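Local coordinates for hypothetical protein (Uncultured marine organism, PDB 2OD5) that is of uncharacterised function but probably binds nucleic acid through a helix-turn-helix-like domain, at residues 55-67 with 77-89. Residues are numbered along the deposited sequence; the frame is centred on the assembly and turned at random.
Sequences LSKDKDIVKVGYI and YDICEWATRNWVA
Trp82 lies sandwiched between Leu55 and Lys63. Leu55 CD1 sits over one face of the indole, 3.5 Å from its five-membered centroid, while Lys63 CB makes a CH-pi contact over the opposite face, 4.1 Å from the six-membered centroid. A broad, flat side chain suits this place because it gives Leu55 of helix 48-57 a face to pack on and also touches Ile34 of helix 31-39; NE1 is satisfied by Thr31. On the other face of the sheet, Val62 CG2 and Val64 CG1 converge on Val88 CG2, and the short Ala83 side chain lets Val64 CG1 approach to 3.8 Å of its CB.

Arg85 ties the turn after helix 48-57 to the start of helix 85-91, N-capped by Thr84 OG1. With CG anti to the backbone N (chi1 -170°), Arg85 NE (2.9 Å) and NH2 (2.8 Å) both donate to Lys59 O, which lies almost in the guanidinium plane; Val62 CG1 covers one face. A type I turn from Asp58 to Ile61 presents this carbonyl.

Reciprocal Val62-Ala83 and Ile67-Ile79 backbone pairs flank a classic beta bulge, two residues opposite one: Glu81 O takes Val64 N at 2.8 Å and, weakly, Gly65 N. Glycine fits because Glu81 OE1 lies 3.4 Å from Gly65 CA, where a CB would collide. This twisted antiparallel hairpin packed on helices is consistent with the wing of a winged helix-turn-helix domain.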
loop_
_atom_site.group_PDB
_atom_site.type_symbol
_atom_site.label_atom_id
_atom_site.label_comp_id
_atom_site.label_asym_id
_atom_site.label_seq_id
_atom_site.Cartn_x
_atom_site.Cartn_y
_atom_site.Cartn_z
ATOM N N LEU A 55 2.572 -4.943 0.787
ATOM C CA LEU A 55 2.327 -4.212 -0.465
ATOM C C LEU A 55 3.337 -4.597 -1.527
ATOM O O LEU A 55 2.975 -4.773 -2.694
ATOM C CB LEU A 55 2.373 -2.693 -0.212
ATOM C CG LEU A 55 1.230 -2.085 0.611
ATOM C CD1 LEU A 55 1.586 -0.621 1.023
ATOM C CD2 LEU A 55 -0.065 -2.126 -0.136
ATOM N N SER A 56 4.602 -4.723 -1.133
ATOM C CA SER A 56 5.678 -5.112 -2.083
ATOM C C SER A 56 5.507 -6.518 -2.585
ATOM O O SER A 56 5.706 -6.793 -3.793
ATOM C CB SER A 56 7.047 -5.008 -1.410
ATOM O OG SER A 56 7.346 -3.661 -1.170
ATOM N N LYS A 57 5.126 -7.418 -1.686
ATOM C CA LYS A 57 4.983 -8.834 -2.005
ATOM C C LYS A 57 3.737 -9.145 -2.847
ATOM O O LYS A 57 3.719 -10.109 -3.605
ATOM C CB LYS A 57 4.966 -9.679 -0.724
ATOM C CG LYS A 57 4.758 -11.166 -0.989
ATOM C CD LYS A 57 5.144 -12.072 0.164
ATOM C CE LYS A 57 5.036 -13.527 -0.295
ATOM N NZ LYS A 57 4.923 -14.468 0.849
ATOM N N ASP A 58 2.692 -8.341 -2.706
ATOM C CA ASP A 58 1.463 -8.572 -3.450
ATOM C C ASP A 58 1.643 -8.011 -4.842
ATOM O O ASP A 58 1.686 -6.807 -5.022
ATOM C CB ASP A 58 0.261 -7.923 -2.775
ATOM C CG ASP A 58 -1.043 -8.289 -3.448
ATOM O OD1 ASP A 58 -1.029 -8.632 -4.657
ATOM O OD2 ASP A 58 -2.108 -8.248 -2.794
ATOM N N LYS A 59 1.672 -8.880 -5.843
ATOM C CA LYS A 59 1.895 -8.434 -7.217
ATOM C C LYS A 59 0.724 -7.686 -7.868
ATOM O O LYS A 59 0.862 -7.125 -8.953
ATOM C CB LYS A 59 2.370 -9.625 -8.072
ATOM C CG LYS A 59 3.654 -10.342 -7.500
ATOM C CD LYS A 59 4.840 -9.370 -7.158
ATOM C CE LYS A 59 5.830 -9.907 -6.067
ATOM N NZ LYS A 59 6.810 -8.845 -5.486
ATOM N N ASP A 60 -0.437 -7.716 -7.234
ATOM C CA ASP A 60 -1.610 -6.982 -7.717
ATOM C C ASP A 60 -1.582 -5.534 -7.298
ATOM O O ASP A 60 -2.401 -4.751 -7.755
ATOM C CB ASP A 60 -2.910 -7.590 -7.175
ATOM C CG ASP A 60 -3.064 -9.053 -7.486
ATOM O OD1 ASP A 60 -2.399 -9.618 -8.413
ATOM O OD2 ASP A 60 -3.906 -9.669 -6.793
ATOM N N ILE A 61 -0.649 -5.181 -6.426
ATOM C CA ILE A 61 -0.587 -3.833 -5.873
ATOM C C ILE A 61 0.789 -3.308 -6.188
ATOM O O ILE A 61 1.775 -3.833 -5.645
ATOM C CB ILE A 61 -0.826 -3.817 -4.366
ATOM C CG1 ILE A 61 -2.206 -4.319 -3.987
ATOM C CG2 ILE A 61 -0.720 -2.339 -3.781
ATOM C CD1 ILE A 61 -2.302 -4.768 -2.523
ATOM N N VAL A 62 0.840 -2.288 -7.060
ATOM C CA VAL A 62 2.091 -1.784 -7.633
ATOM C C VAL A 62 2.491 -0.392 -7.110
ATOM O O VAL A 62 1.645 0.442 -6.853
ATOM C CB VAL A 62 2.043 -1.718 -9.139
ATOM C CG1 VAL A 62 1.778 -3.125 -9.733
ATOM C CG2 VAL A 62 1.001 -0.758 -9.625
ATOM N N LYS A 63 3.789 -0.156 -6.946
ATOM C CA LYS A 63 4.251 1.144 -6.438
ATOM C C LYS A 63 4.321 2.133 -7.592
ATOM O O LYS A 63 5.009 1.873 -8.593
ATOM C CB LYS A 63 5.641 0.991 -5.838
ATOM C CG LYS A 63 6.059 2.166 -4.980
ATOM C CD LYS A 63 7.541 2.129 -4.693
ATOM C CE LYS A 63 7.902 1.478 -3.401
ATOM N NZ LYS A 63 7.758 2.308 -2.203
ATOM N N VAL A 64 3.594 3.242 -7.487
ATOM C CA VAL A 64 3.490 4.199 -8.572
ATOM C C VAL A 64 4.193 5.528 -8.298
ATOM O O VAL A 64 4.302 6.358 -9.183
ATOM C CB VAL A 64 2.023 4.482 -8.951
ATOM C CG1 VAL A 64 1.369 3.183 -9.500
ATOM C CG2 VAL A 64 1.246 5.014 -7.800
ATOM N N GLY A 65 4.670 5.698 -7.088
ATOM C CA GLY A 65 5.399 6.908 -6.733
ATOM C C GLY A 65 6.007 6.850 -5.370
ATOM O O GLY A 65 5.668 5.996 -4.554
ATOM N N TYR A 66 6.910 7.803 -5.132
ATOM C CA TYR A 66 7.739 7.837 -3.961
ATOM C C TYR A 66 8.158 9.289 -3.685
ATOM O O TYR A 66 8.507 9.949 -4.666
ATOM C CB TYR A 66 8.952 7.001 -4.378
ATOM C CG TYR A 66 10.092 6.848 -3.416
ATOM C CD1 TYR A 66 11.268 7.555 -3.600
ATOM C CD2 TYR A 66 10.025 5.940 -2.365
ATOM C CE1 TYR A 66 12.340 7.392 -2.744
ATOM C CE2 TYR A 66 11.103 5.768 -1.497
ATOM C CZ TYR A 66 12.251 6.498 -1.702
ATOM O OH TYR A 66 13.318 6.360 -0.855
ATOM N N ILE A 67 8.213 9.682 -2.417
ATOM C CA ILE A 67 8.934 10.864 -1.947
ATOM C C ILE A 67 9.790 10.411 -0.788
ATOM O O ILE A 67 9.304 9.773 0.138
ATOM C CB ILE A 67 7.981 11.966 -1.458
ATOM C CG1 ILE A 67 7.118 12.481 -2.608
ATOM C CG2 ILE A 67 8.740 13.183 -0.871
ATOM C CD1 ILE A 67 5.921 13.246 -2.117
ATOM N N TYR A 77 12.370 10.262 6.202
ATOM C CA TYR A 77 11.231 9.392 6.049
ATOM C C TYR A 77 10.882 9.277 4.573
ATOM O O TYR A 77 11.365 10.070 3.755
ATOM C CB TYR A 77 10.039 9.918 6.823
ATOM C CG TYR A 77 9.590 11.309 6.461
ATOM C CD1 TYR A 77 8.695 11.537 5.436
ATOM C CD2 TYR A 77 10.040 12.400 7.188
ATOM C CE1 TYR A 77 8.270 12.817 5.144
ATOM C CE2 TYR A 77 9.650 13.670 6.892
ATOM C CZ TYR A 77 8.753 13.878 5.892
ATOM O OH TYR A 77 8.391 15.177 5.658
ATOM N N ASP A 78 10.112 8.243 4.241
ATOM C CA ASP A 78 9.660 8.001 2.875
ATOM C C ASP A 78 8.150 7.972 2.873
ATOM O O ASP A 78 7.540 7.607 3.868
ATOM C CB ASP A 78 10.068 6.601 2.381
ATOM C CG ASP A 78 11.536 6.403 2.314
ATOM O OD1 ASP A 78 12.279 7.403 2.347
ATOM O OD2 ASP A 78 11.951 5.228 2.227
ATOM N N ILE A 79 7.546 8.330 1.742
ATOM C CA ILE A 79 6.113 8.164 1.559
ATOM C C ILE A 79 5.994 7.467 0.205
ATOM O O ILE A 79 6.537 7.959 -0.774
ATOM C CB ILE A 79 5.357 9.517 1.432
ATOM C CG1 ILE A 79 5.794 10.510 2.495
ATOM C CG2 ILE A 79 3.836 9.262 1.531
ATOM C CD1 ILE A 79 6.781 11.539 1.994
ATOM N N CYS A 80 5.298 6.351 0.134
ATOM C CA CYS A 80 5.143 5.648 -1.151
ATOM C C CYS A 80 3.681 5.668 -1.549
ATOM O O CYS A 80 2.786 5.696 -0.686
ATOM C CB CYS A 80 5.651 4.221 -1.052
ATOM S SG CYS A 80 7.446 4.151 -0.692
ATOM N N GLU A 81 3.448 5.671 -2.856
ATOM C CA GLU A 81 2.122 5.708 -3.427
ATOM C C GLU A 81 1.898 4.385 -4.135
ATOM O O GLU A 81 2.780 3.910 -4.874
ATOM C CB GLU A 81 2.023 6.838 -4.461
ATOM C CG GLU A 81 2.191 8.228 -3.859
ATOM C CD GLU A 81 2.735 9.256 -4.820
ATOM O OE1 GLU A 81 2.805 9.014 -6.038
ATOM O OE2 GLU A 81 3.126 10.311 -4.341
ATOM N N TRP A 82 0.712 3.817 -3.933
ATOM C CA TRP A 82 0.383 2.499 -4.452
ATOM C C TRP A 82 -0.942 2.499 -5.191
ATOM O O TRP A 82 -1.860 3.229 -4.828
ATOM C CB TRP A 82 0.285 1.539 -3.278
ATOM C CG TRP A 82 1.455 1.459 -2.436
ATOM C CD1 TRP A 82 1.724 2.247 -1.344
ATOM C CD2 TRP A 82 2.572 0.595 -2.589
ATOM N NE1 TRP A 82 2.918 1.886 -0.787
ATOM C CE2 TRP A 82 3.464 0.885 -1.529
ATOM C CE3 TRP A 82 2.893 -0.429 -3.479
ATOM C CZ2 TRP A 82 4.636 0.198 -1.346
ATOM C CZ3 TRP A 82 4.081 -1.115 -3.278
ATOM C CH2 TRP A 82 4.938 -0.766 -2.234
ATOM N N ALA A 83 -1.063 1.622 -6.186
ATOM C CA ALA A 83 -2.266 1.476 -6.998
ATOM C C ALA A 83 -2.467 0.007 -7.290
ATOM O O ALA A 83 -1.523 -0.779 -7.230
ATOM C CB ALA A 83 -2.082 2.236 -8.324
ATOM N N THR A 84 -3.671 -0.385 -7.662
ATOM C CA THR A 84 -3.824 -1.741 -8.167
ATOM C C THR A 84 -3.233 -1.808 -9.559
ATOM O O THR A 84 -3.263 -0.836 -10.312
ATOM C CB THR A 84 -5.287 -2.209 -8.178
ATOM O OG1 THR A 84 -6.009 -1.509 -9.196
ATOM C CG2 THR A 84 -5.965 -2.057 -6.782
ATOM N N ARG A 85 -2.764 -2.983 -9.949
ATOM C CA ARG A 85 -2.246 -3.168 -11.314
ATOM C C ARG A 85 -3.304 -2.870 -12.364
ATOM O O ARG A 85 -3.014 -2.325 -13.453
ATOM C CB ARG A 85 -1.688 -4.578 -11.470
ATOM C CG ARG A 85 -0.935 -4.817 -12.727
ATOM C CD ARG A 85 -0.375 -6.198 -12.790
ATOM N NE ARG A 85 0.631 -6.457 -11.766
ATOM C CZ ARG A 85 1.928 -6.185 -11.897
ATOM N NH1 ARG A 85 2.407 -5.645 -13.019
ATOM N NH2 ARG A 85 2.757 -6.461 -10.912
ATOM N N ASN A 86 -4.540 -3.293 -12.097
ATOM C CA ASN A 86 -5.627 -3.034 -13.021
ATOM C C ASN A 86 -5.949 -1.548 -13.154
ATOM O O ASN A 86 -6.250 -1.062 -14.266
ATOM C CB ASN A 86 -6.875 -3.821 -12.632
ATOM C CG ASN A 86 -6.807 -5.257 -13.047
ATOM O OD1 ASN A 86 -6.435 -5.585 -14.174
ATOM N ND2 ASN A 86 -7.210 -6.138 -12.139
ATOM N N TRP A 87 -5.860 -0.812 -12.060
ATOM C CA TRP A 87 -6.058 0.638 -12.127
ATOM C C TRP A 87 -5.012 1.256 -13.066
ATOM O O TRP A 87 -5.330 2.044 -13.958
ATOM C CB TRP A 87 -5.953 1.270 -10.742
ATOM C CG TRP A 87 -6.304 2.732 -10.760
ATOM C CD1 TRP A 87 -7.533 3.294 -10.510
ATOM C CD2 TRP A 87 -5.418 3.801 -11.051
ATOM N NE1 TRP A 87 -7.458 4.665 -10.650
ATOM C CE2 TRP A 87 -6.171 4.996 -10.997
ATOM C CE3 TRP A 87 -4.053 3.868 -11.387
ATOM C CZ2 TRP A 87 -5.611 6.226 -11.268
ATOM C CZ3 TRP A 87 -3.501 5.095 -11.657
ATOM C CH2 TRP A 87 -4.278 6.260 -11.579
ATOM N N VAL A 88 -3.756 0.869 -12.885
ATOM C CA VAL A 88 -2.705 1.366 -13.746
ATOM C C VAL A 88 -2.925 0.960 -15.196
ATOM O O VAL A 88 -2.736 1.770 -16.106
ATOM C CB VAL A 88 -1.297 0.911 -13.288
ATOM C CG1 VAL A 88 -0.211 1.494 -14.203
ATOM C CG2 VAL A 88 -1.054 1.320 -11.842
ATOM N N ALA A 89 -3.332 -0.280 -15.436
ATOM C CA ALA A 89 -3.563 -0.736 -16.800
ATOM C C ALA A 89 -4.624 0.127 -17.493
ATOM O O ALA A 89 -4.539 0.424 -18.694
ATOM C CB ALA A 89 -3.981 -2.222 -16.804
HETATM O O HOH W 1 -5.053 -5.323 -9.835
HETATM O O HOH W 2 2.581 8.698 -8.738
#